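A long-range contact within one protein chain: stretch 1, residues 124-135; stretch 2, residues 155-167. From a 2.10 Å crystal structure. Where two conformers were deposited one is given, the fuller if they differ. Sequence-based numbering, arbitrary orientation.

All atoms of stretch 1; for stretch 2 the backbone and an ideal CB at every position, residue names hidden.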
# COMPACT_ATOMS: atom_id res chain seq x y z
N GLU B 124 0.12 10.96 15.63
CA GLU B 124 1.11 10.33 16.51
C GLU B 124 2.54 10.82 16.33
O GLU B 124 3.47 10.26 16.91
CB GLU B 124 1.12 8.81 16.35
CG GLU B 124 -0.20 8.13 16.67
CD GLU B 124 -0.59 8.23 18.12
OE1 GLU B 124 -1.72 7.85 18.41
OE2 GLU B 124 0.23 8.66 18.98
N LEU B 125 2.74 11.82 15.47
CA LEU B 125 4.08 12.39 15.23
C LEU B 125 4.74 12.82 16.55
O LEU B 125 5.89 12.42 16.83
CB LEU B 125 4.03 13.56 14.23
CG LEU B 125 5.32 14.29 13.78
CD1 LEU B 125 5.05 15.08 12.51
CD2 LEU B 125 5.93 15.21 14.82
N PRO B 126 4.04 13.64 17.38
CA PRO B 126 4.66 13.98 18.67
C PRO B 126 5.04 12.80 19.57
O PRO B 126 6.08 12.84 20.24
CB PRO B 126 3.57 14.85 19.36
CG PRO B 126 2.89 15.49 18.20
CD PRO B 126 2.74 14.34 17.24
N THR B 127 4.22 11.76 19.56
CA THR B 127 4.47 10.55 20.33
C THR B 127 5.71 9.79 19.86
O THR B 127 6.55 9.40 20.67
CB THR B 127 3.23 9.63 20.28
OG1 THR B 127 2.07 10.37 20.69
CG2 THR B 127 3.39 8.44 21.20
N ILE B 128 5.84 9.60 18.54
CA ILE B 128 7.00 8.93 17.98
C ILE B 128 8.26 9.79 18.13
O ILE B 128 9.30 9.31 18.55
CB ILE B 128 6.80 8.52 16.52
CG1 ILE B 128 5.56 7.59 16.39
CG2 ILE B 128 8.09 7.86 15.97
CD1 ILE B 128 5.48 6.40 17.42
N PHE B 129 8.16 11.07 17.80
CA PHE B 129 9.25 11.99 18.09
C PHE B 129 9.76 11.89 19.55
O PHE B 129 10.96 11.82 19.75
CB PHE B 129 8.88 13.42 17.70
CG PHE B 129 9.99 14.43 17.97
CD1 PHE B 129 10.08 15.06 19.21
CD2 PHE B 129 10.93 14.71 16.99
CE1 PHE B 129 11.11 15.97 19.47
CE2 PHE B 129 11.96 15.64 17.22
CZ PHE B 129 12.05 16.27 18.48
N ALA B 130 8.87 11.87 20.54
CA ALA B 130 9.29 11.83 21.95
C ALA B 130 10.00 10.53 22.35
O ALA B 130 10.75 10.53 23.34
CB ALA B 130 8.10 12.13 22.90
N LEU B 131 9.76 9.43 21.62
CA LEU B 131 10.48 8.17 21.82
C LEU B 131 11.98 8.38 21.66
O LEU B 131 12.80 7.82 22.39
CB LEU B 131 10.07 7.11 20.78
CG LEU B 131 8.75 6.36 20.86
CD1 LEU B 131 8.67 5.37 19.67
CD2 LEU B 131 8.61 5.67 22.23
N PHE B 132 12.34 9.17 20.66
CA PHE B 132 13.73 9.32 20.24
C PHE B 132 14.37 10.61 20.77
O PHE B 132 15.58 10.69 20.89
CB PHE B 132 13.79 9.25 18.70
CG PHE B 132 13.37 7.92 18.14
CD1 PHE B 132 14.25 6.83 18.14
CD2 PHE B 132 12.08 7.75 17.62
CE1 PHE B 132 13.86 5.56 17.63
CE2 PHE B 132 11.67 6.50 17.10
CZ PHE B 132 12.55 5.40 17.09
N TYR B 133 13.55 11.64 21.02
CA TYR B 133 14.07 12.93 21.48
C TYR B 133 14.87 12.80 22.80
O TYR B 133 14.37 12.22 23.76
CB TYR B 133 12.92 13.96 21.67
CG TYR B 133 13.40 15.20 22.37
CD1 TYR B 133 14.18 16.14 21.68
CD2 TYR B 133 13.14 15.41 23.74
CE1 TYR B 133 14.67 17.25 22.32
CE2 TYR B 133 13.62 16.56 24.38
CZ TYR B 133 14.41 17.47 23.65
OH TYR B 133 14.93 18.62 24.24
N GLY B 134 16.08 13.37 22.86
CA GLY B 134 16.92 13.30 24.06
C GLY B 134 17.40 11.91 24.50
O GLY B 134 17.84 11.72 25.64
N ALA B 135 17.30 10.92 23.63
CA ALA B 135 17.83 9.57 23.94
C ALA B 135 19.32 9.65 24.28
O ALA B 135 20.02 10.55 23.80
CB ALA B 135 17.61 8.67 22.75
N UNK B 155 5.52 18.85 8.39
CA UNK B 155 6.58 18.96 9.40
C UNK B 155 6.13 19.79 10.61
O UNK B 155 5.49 20.85 10.45
CB UNK B 155 7.83 19.58 8.78
N UNK B 156 6.47 19.30 11.80
CA UNK B 156 6.22 20.01 13.04
C UNK B 156 7.49 20.78 13.37
O UNK B 156 8.52 20.20 13.73
CB UNK B 156 5.82 19.06 14.17
N UNK B 157 7.38 22.11 13.27
CA UNK B 157 8.51 23.04 13.34
C UNK B 157 9.13 23.06 14.70
O UNK B 157 10.35 23.09 14.82
CB UNK B 157 8.07 24.46 12.96
N UNK B 158 8.28 23.08 15.71
CA UNK B 158 8.70 23.17 17.10
C UNK B 158 9.52 21.97 17.53
O UNK B 158 10.48 22.10 18.26
CB UNK B 158 7.48 23.31 18.01
N UNK B 159 9.11 20.79 17.07
CA UNK B 159 9.82 19.57 17.42
C UNK B 159 11.16 19.52 16.70
O UNK B 159 12.18 19.19 17.31
CB UNK B 159 8.98 18.34 17.08
N UNK B 160 11.17 19.90 15.42
CA UNK B 160 12.39 19.98 14.65
C UNK B 160 13.37 20.92 15.33
O UNK B 160 14.52 20.55 15.60
CB UNK B 160 12.10 20.44 13.22
N UNK B 161 12.89 22.13 15.62
CA UNK B 161 13.69 23.14 16.26
C UNK B 161 14.23 22.63 17.60
O UNK B 161 15.42 22.80 17.87
CB UNK B 161 12.87 24.42 16.46
N UNK B 162 13.36 22.02 18.42
CA UNK B 162 13.78 21.47 19.72
C UNK B 162 14.90 20.45 19.62
O UNK B 162 15.88 20.52 20.38
CB UNK B 162 12.58 20.82 20.42
N UNK B 163 14.78 19.52 18.66
CA UNK B 163 15.82 18.52 18.44
C UNK B 163 17.15 19.13 18.01
O UNK B 163 18.21 18.66 18.43
CB UNK B 163 15.35 17.51 17.38
N UNK B 164 17.09 20.17 17.17
CA UNK B 164 18.33 20.80 16.70
C UNK B 164 19.00 21.53 17.87
O UNK B 164 20.23 21.43 18.04
CB UNK B 164 18.05 21.77 15.55
N UNK B 165 18.19 22.24 18.66
CA UNK B 165 18.67 22.94 19.85
C UNK B 165 19.42 21.97 20.78
O UNK B 165 20.53 22.26 21.25
CB UNK B 165 17.50 23.59 20.59
N UNK B 166 18.83 20.79 20.99
CA UNK B 166 19.39 19.78 21.88
C UNK B 166 20.79 19.33 21.47
O UNK B 166 21.65 19.14 22.32
CB UNK B 166 18.46 18.57 21.93
N UNK B 167 21.01 19.11 20.17
CA UNK B 167 22.27 18.58 19.69
C UNK B 167 23.10 19.63 19.01
O UNK B 167 24.03 19.30 18.29
CB UNK B 167 22.03 17.41 18.73

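The two helices run almost parallel, their N-to-C directions 7° apart and their axes 11.2 Å apart at closest approach, so positions of stretch 2 spaced three or four apart face stretch 1.

Position 155 points its CB away from stretch 1 and has nothing of it within reach; many residues would suit, and Thr155 stands there.

Position 156 has extended backbone angles just before a helix, which favours a small polar side chain able to cap free amides: Asn, Asp, Ser or Thr. Its CB also points toward Leu125, so some apolar contact is expected. Asn156 does both. Asn156 OD1 accepts from the backbone N of position 159 at 3.0 Å, capping the helix, while Asn156 CB lies 3.9 Å from Leu125 CD2.

Positions 157 and 158 are out of reach of stretch 1, and polar residues are well tolerated in this first turn; they are Gln157 and Asp158.

Position 159 looks straight at an apolar surface made by Leu125, Pro126 and the ring of Phe129. The ideal CB is already 4.0 Å from Phe129 CZ, so a medium-sized aliphatic chain such as Leu, Ile or Met would fit. Leu159 lays its CB over the ring face, 3.8 Å from the Phe129 centroid, and its m, t rotamer carries CD1 to 3.5 Å from Leu125 CD2 and 3.8 Å from Pro126 CA.

Positions 160 and 161 turn away, leaving stretch 1 no say in the choice; Leu160 and Lys161 occupy them.

Position 162 points toward the rings of Phe129 and Tyr133, with its ideal CB 4.6 Å from Tyr133 CE1. A long flexible chain, Lys, Arg or Met, could lie along them. Lys162 does so: its CE sits 3.7 Å from the Tyr133 ring centroid, and its NZ, 4.2 Å from that centroid, makes a cation-pi contact over the face.

Position 163 points sideways, yet its ideal CB is 3.7 Å from Phe129 CZ, so a small residue, Ala or perhaps Ser, suits this close approach, with Ala the better helix former. Ala163 CB meets the edge of the Phe129 ring.

Position 164 is out of reach and 165 points sideways, with nothing of stretch 1 within 5.5 Å of either ideal CB, so any helix-compatible residue would suit; Ile164 and Ile165 stand there.

Position 166 points toward stretch 1, its ideal CB 4.0 Å from Tyr133 CE1, with the backbone of Gly134 farther out, where no side chain blocks a ring. A broad flat side chain could cover both. Tyr166 places its ring face against the glycine, Gly134 CA lying 4.1 Å from the ring centroid, and packs obliquely with Tyr133; a water links Tyr166 OH to Ala135 O.

Position 167 leaves helical angles; its CB points sideways with nothing of stretch 1 within 5.5 Å, so many residues would suit. It is Asp167, whose carboxylate is hydrogen-bonded elsewhere in the structure.

Stretch 2, residues 155-167: TNQDLLKKAIIYD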
# COMPACT_ATOMS: atom_id res chain seq x y z
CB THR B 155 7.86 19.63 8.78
OG1 THR B 155 8.37 18.75 7.78
CG2 THR B 155 8.96 19.83 9.79
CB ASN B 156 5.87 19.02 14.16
CG ASN B 156 5.58 19.70 15.49
OD1 ASN B 156 6.35 20.54 15.97
ND2 ASN B 156 4.48 19.28 16.13
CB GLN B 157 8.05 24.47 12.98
CG GLN B 157 7.82 24.66 11.50
CD GLN B 157 7.14 25.98 11.15
OE1 GLN B 157 7.01 26.33 9.97
NE2 GLN B 157 6.74 26.74 12.17
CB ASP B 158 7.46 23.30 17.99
CG ASP B 158 6.71 24.59 17.73
OD1 ASP B 158 7.38 25.64 17.55
OD2 ASP B 158 5.46 24.56 17.73
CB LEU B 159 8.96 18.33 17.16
CG LEU B 159 7.66 18.23 17.98
CD1 LEU B 159 6.95 16.90 17.71
CD2 LEU B 159 7.90 18.39 19.47
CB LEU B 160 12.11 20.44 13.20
CG LEU B 160 13.35 20.65 12.30
CD1 LEU B 160 14.28 19.40 12.21
CD2 LEU B 160 12.93 21.13 10.92
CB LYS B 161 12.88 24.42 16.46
CG LYS B 161 13.67 25.54 17.15
CD LYS B 161 12.89 26.88 17.16
CE LYS B 161 13.71 28.00 17.82
NZ LYS B 161 12.86 29.24 18.04
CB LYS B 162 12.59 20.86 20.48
CG LYS B 162 12.95 20.51 21.94
CD LYS B 162 11.71 20.13 22.76
CE LYS B 162 11.15 18.76 22.36
NZ LYS B 162 10.23 18.27 23.45
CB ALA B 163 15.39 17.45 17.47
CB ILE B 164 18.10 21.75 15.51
CG1 ILE B 164 17.64 20.97 14.29
CG2 ILE B 164 19.39 22.58 15.20
CD1 ILE B 164 17.03 21.80 13.20
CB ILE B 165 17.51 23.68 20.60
CG1 ILE B 165 17.17 25.03 19.93
CG2 ILE B 165 17.88 23.93 22.06
CD1 ILE B 165 15.78 25.61 20.30
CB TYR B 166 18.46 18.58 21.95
CG TYR B 166 18.86 17.56 23.00
CD1 TYR B 166 18.37 17.66 24.32
CD2 TYR B 166 19.73 16.52 22.69
CE1 TYR B 166 18.76 16.73 25.30
CE2 TYR B 166 20.11 15.60 23.64
CZ TYR B 166 19.64 15.70 24.94
OH TYR B 166 20.02 14.74 25.86
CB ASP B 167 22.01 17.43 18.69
CG ASP B 167 21.96 16.08 19.35
OD1 ASP B 167 20.94 15.38 19.22
OD2 ASP B 167 22.92 15.76 20.08
O HOH W 1 21.25 12.59 25.50
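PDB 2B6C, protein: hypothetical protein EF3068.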